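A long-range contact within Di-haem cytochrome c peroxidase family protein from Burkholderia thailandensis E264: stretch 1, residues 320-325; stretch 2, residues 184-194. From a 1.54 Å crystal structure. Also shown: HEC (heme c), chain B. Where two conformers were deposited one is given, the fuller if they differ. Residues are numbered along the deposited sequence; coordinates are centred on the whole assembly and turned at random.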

# COMPACT_ATOMS: atom_id res chain seq x y z
N THR A 320 -0.86 -6.93 -7.86
CA THR A 320 -1.98 -6.96 -6.95
C THR A 320 -3.24 -6.84 -7.78
O THR A 320 -3.25 -6.20 -8.84
CB THR A 320 -1.95 -5.83 -5.91
OG1 THR A 320 -3.17 -5.95 -5.15
CG2 THR A 320 -1.85 -4.46 -6.55
N ASP A 321 -4.30 -7.47 -7.29
CA ASP A 321 -5.64 -7.28 -7.82
C ASP A 321 -6.43 -6.25 -7.03
O ASP A 321 -7.61 -6.02 -7.33
CB ASP A 321 -6.39 -8.62 -7.89
CG ASP A 321 -6.61 -9.27 -6.53
OD1 ASP A 321 -6.16 -8.73 -5.48
OD2 ASP A 321 -7.24 -10.37 -6.52
N PHE A 322 -5.79 -5.59 -6.06
CA PHE A 322 -6.41 -4.63 -5.14
C PHE A 322 -7.52 -5.25 -4.31
O PHE A 322 -8.34 -4.52 -3.75
CB PHE A 322 -6.91 -3.40 -5.89
CG PHE A 322 -5.82 -2.75 -6.72
CD1 PHE A 322 -4.83 -1.99 -6.10
CD2 PHE A 322 -5.75 -2.95 -8.08
CE1 PHE A 322 -3.80 -1.41 -6.85
CE2 PHE A 322 -4.71 -2.37 -8.83
CZ PHE A 322 -3.75 -1.60 -8.19
N GLY A 323 -7.49 -6.57 -4.18
CA GLY A 323 -8.34 -7.28 -3.26
C GLY A 323 -7.75 -7.35 -1.87
O GLY A 323 -6.73 -6.73 -1.57
N TYR A 324 -8.43 -8.11 -1.01
CA TYR A 324 -8.13 -8.19 0.41
C TYR A 324 -7.94 -9.64 0.82
O TYR A 324 -8.68 -10.53 0.39
CB TYR A 324 -9.27 -7.56 1.25
CG TYR A 324 -9.30 -6.06 1.10
CD1 TYR A 324 -9.87 -5.44 -0.01
CD2 TYR A 324 -8.71 -5.25 2.08
CE1 TYR A 324 -9.83 -4.06 -0.15
CE2 TYR A 324 -8.68 -3.90 1.94
CZ TYR A 324 -9.25 -3.29 0.84
OH TYR A 324 -9.17 -1.91 0.77
N ASP A 325 -6.94 -9.90 1.66
CA ASP A 325 -6.80 -11.21 2.26
C ASP A 325 -6.15 -11.11 3.63
O ASP A 325 -5.71 -10.04 4.06
CB ASP A 325 -6.01 -12.15 1.34
CG ASP A 325 -6.66 -13.52 1.24
OD1 ASP A 325 -7.02 -14.11 2.30
OD2 ASP A 325 -6.87 -13.98 0.10
FE HEC B . 1.07 8.89 3.46
CHA HEC B . -0.59 5.88 3.00
CHB HEC B . -0.36 10.09 0.62
CHC HEC B . 1.88 12.10 4.38
CHD HEC B . 2.39 7.75 6.43
NA HEC B . -0.15 8.10 2.04
C1A HEC B . -0.75 6.85 2.05
C2A HEC B . -1.53 6.71 0.85
C3A HEC B . -1.37 7.84 0.14
C4A HEC B . -0.59 8.77 0.91
CMA HEC B . -2.08 8.21 -1.16
CAA HEC B . -2.38 5.48 0.49
CBA HEC B . -1.59 4.55 -0.42
CGA HEC B . -2.30 3.25 -0.69
O1A HEC B . -1.77 2.51 -1.58
O2A HEC B . -3.26 2.90 0.05
NB HEC B . 0.80 10.75 2.68
C1B HEC B . 0.15 11.02 1.49
C2B HEC B . 0.16 12.45 1.29
C3B HEC B . 0.69 13.02 2.38
C4B HEC B . 1.13 11.96 3.25
CMB HEC B . -0.42 13.14 0.06
CAB HEC B . 0.95 14.52 2.65
CBB HEC B . -0.41 15.26 2.80
NC HEC B . 1.97 9.75 5.07
C1C HEC B . 2.25 11.10 5.22
C2C HEC B . 3.18 11.22 6.32
C3C HEC B . 3.36 10.02 6.89
C4C HEC B . 2.58 9.08 6.12
CMC HEC B . 3.91 12.52 6.69
CAC HEC B . 4.49 9.62 7.85
CBC HEC B . 4.31 10.25 9.24
ND HEC B . 0.96 7.14 4.48
C1D HEC B . 1.62 6.88 5.69
C2D HEC B . 1.23 5.57 6.15
C3D HEC B . 0.28 5.03 5.14
C4D HEC B . 0.16 6.04 4.13
CMD HEC B . 1.63 4.94 7.46
CAD HEC B . -0.46 3.68 5.19
CBD HEC B . -1.53 3.81 6.26
CGD HEC B . -2.59 2.73 6.18
O1D HEC B . -2.48 1.85 5.30
O2D HEC B . -3.47 2.76 7.08
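Stretch 2 184-194: APFGGLFSDGR

Stretch 2 begins as a short strand, A184 to F186, and then leaves the extended conformation in a run of glycines. G187 and G188 both have positive phi (82° and 86°), values at which a side chain would be jammed against the carbonyl oxygen of the preceding residue. A type I turn from F190 to G193 follows, closed by a backbone hydrogen bond from G193 N to F190 O at 3.0 Å, with S191 at -71/-16 and D192 at -106/12 in its central positions. As a result, the chain first passes beside F322 and G323 and then bends round the end of the Y324 side chain. The backbones come nearest at G323 and F186, with 4.4 Å between their CA atoms; F322 and G187 follow at 5.3 Å between CA atoms. As the numbering rises from 322 to 323 on stretch 1 it falls from 187 to 186 on stretch 2, so the local pairing runs antiparallel. The two stretches together bury 376 Å².

Two direct hydrogen bonds join them. In the first, G187 N donates to F322 O at 2.9 Å, and the angle of 167° at the hydrogen makes it nearly linear. The same carbonyl receives a CA-H...O contact, F186 CA to F322 O at 3.3 Å with 132° at the hydrogen. In the second, Y324 OH donates to G187 O at 2.7 Å, so G187 is held through both its amide and its carbonyl. A water adds an indirect link: it donates to P185 O (2.7 Å from the water oxygen) and accepts from Y324 N (3.0 Å).

Packing centres on Y324, whose CA-to-CB bond points toward stretch 2 and which has 125 Å² covered by it. P185 O approaches Y324 CD1 at 3.5 Å and S191 O approaches Y324 CE2 at 3.5 Å, both at the ring edge, near its plane. The apolar contact here is Y324 CD1 to P185 CG, 4.1 Å. At the hydroxyl end, Y324 OH lies 3.1 Å from G193 CA; an ideal CB on G193 would point toward stretch 1 and come within 2.2 Å of that oxygen, a clash. G193 N to Y324 OH, at 3.3 Å, has too poor an angle for a hydrogen bond.

The F186 ring supplies the other main packing surface. Its CD2 lies 3.4 Å from G323 CA and 3.4 Å from D321 O, and an ideal CB on G323 would sit tightly, 3.0 Å from F186 CE2.

Bonds within each stretch support these positions. G323 N donates to D321 OD1 at 2.9 Å and F322 N to T320 OG1 at 2.8 Å, while R194 NH2 forms a salt bridge with D192 OD1 at 3.1 Å. Stretch 2 also binds the heme c propionates: F190 N to O2A at 2.8 Å, S191 N to O1D at 2.9 Å, and R194 NH2 to O2D at 3.1 Å.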

# COMPACT_ATOMS: atom_id res chain seq x y z
N ALA A 184 -16.51 -10.32 -3.44
CA ALA A 184 -15.38 -9.92 -2.63
C ALA A 184 -15.10 -8.43 -2.78
O ALA A 184 -15.40 -7.82 -3.81
CB ALA A 184 -14.13 -10.72 -3.02
N PRO A 185 -14.50 -7.83 -1.75
CA PRO A 185 -14.18 -6.40 -1.78
C PRO A 185 -12.87 -6.12 -2.50
O PRO A 185 -11.92 -6.91 -2.43
CB PRO A 185 -14.08 -6.04 -0.29
CG PRO A 185 -13.52 -7.32 0.32
CD PRO A 185 -14.17 -8.44 -0.44
N PHE A 186 -12.85 -5.00 -3.21
CA PHE A 186 -11.67 -4.50 -3.90
C PHE A 186 -11.58 -2.99 -3.76
O PHE A 186 -12.59 -2.29 -3.67
CB PHE A 186 -11.70 -4.85 -5.40
CG PHE A 186 -11.71 -6.31 -5.67
CD1 PHE A 186 -12.91 -7.01 -5.70
CD2 PHE A 186 -10.53 -7.00 -5.85
CE1 PHE A 186 -12.93 -8.37 -5.93
CE2 PHE A 186 -10.53 -8.37 -6.09
CZ PHE A 186 -11.75 -9.06 -6.12
N GLY A 187 -10.35 -2.47 -3.82
CA GLY A 187 -10.17 -1.04 -3.90
C GLY A 187 -10.24 -0.35 -2.56
O GLY A 187 -10.34 -0.97 -1.50
N GLY A 188 -10.20 0.96 -2.62
CA GLY A 188 -10.02 1.83 -1.47
C GLY A 188 -8.57 2.03 -1.12
O GLY A 188 -7.74 1.13 -1.26
N LEU A 189 -8.26 3.24 -0.65
CA LEU A 189 -6.91 3.59 -0.25
C LEU A 189 -6.74 3.38 1.25
O LEU A 189 -7.70 3.30 2.03
CB LEU A 189 -6.59 5.03 -0.65
CG LEU A 189 -6.51 5.19 -2.17
CD1 LEU A 189 -6.79 6.62 -2.56
CD2 LEU A 189 -5.15 4.76 -2.68
N PHE A 190 -5.47 3.27 1.65
CA PHE A 190 -5.02 2.71 2.91
C PHE A 190 -5.20 1.18 2.91
O PHE A 190 -5.98 0.63 2.12
CB PHE A 190 -5.72 3.31 4.14
CG PHE A 190 -5.50 4.78 4.32
CD1 PHE A 190 -4.23 5.28 4.59
CD2 PHE A 190 -6.57 5.67 4.27
CE1 PHE A 190 -4.04 6.65 4.81
CE2 PHE A 190 -6.39 7.03 4.48
CZ PHE A 190 -5.13 7.52 4.77
N SER A 191 -4.50 0.50 3.80
CA SER A 191 -4.52 -0.96 3.82
C SER A 191 -5.85 -1.53 4.29
O SER A 191 -6.10 -2.72 4.06
CB SER A 191 -3.41 -1.50 4.70
OG SER A 191 -2.14 -1.27 4.12
N ASP A 192 -6.69 -0.71 4.93
CA ASP A 192 -8.04 -1.09 5.30
C ASP A 192 -9.09 -0.42 4.41
O ASP A 192 -10.30 -0.48 4.71
CB ASP A 192 -8.29 -0.76 6.77
CG ASP A 192 -8.10 0.72 7.10
OD1 ASP A 192 -8.08 1.54 6.16
OD2 ASP A 192 -7.97 1.06 8.30
N GLY A 193 -8.67 0.19 3.31
CA GLY A 193 -9.58 0.74 2.33
C GLY A 193 -10.48 1.86 2.81
O GLY A 193 -11.48 2.17 2.15
N ARG A 194 -10.12 2.55 3.89
CA ARG A 194 -11.03 3.50 4.51
C ARG A 194 -11.18 4.83 3.76
O ARG A 194 -12.09 5.59 4.11
CB ARG A 194 -10.61 3.78 5.95
CG ARG A 194 -9.34 4.56 6.13
CD ARG A 194 -9.01 4.68 7.62
NE ARG A 194 -7.80 5.46 7.87
CZ ARG A 194 -6.57 4.98 7.78
NH1 ARG A 194 -5.54 5.78 8.03
NH2 ARG A 194 -6.35 3.71 7.43
O HOH W 1 -10.82 -9.39 -2.27
O HOH W 2 -0.77 9.18 4.62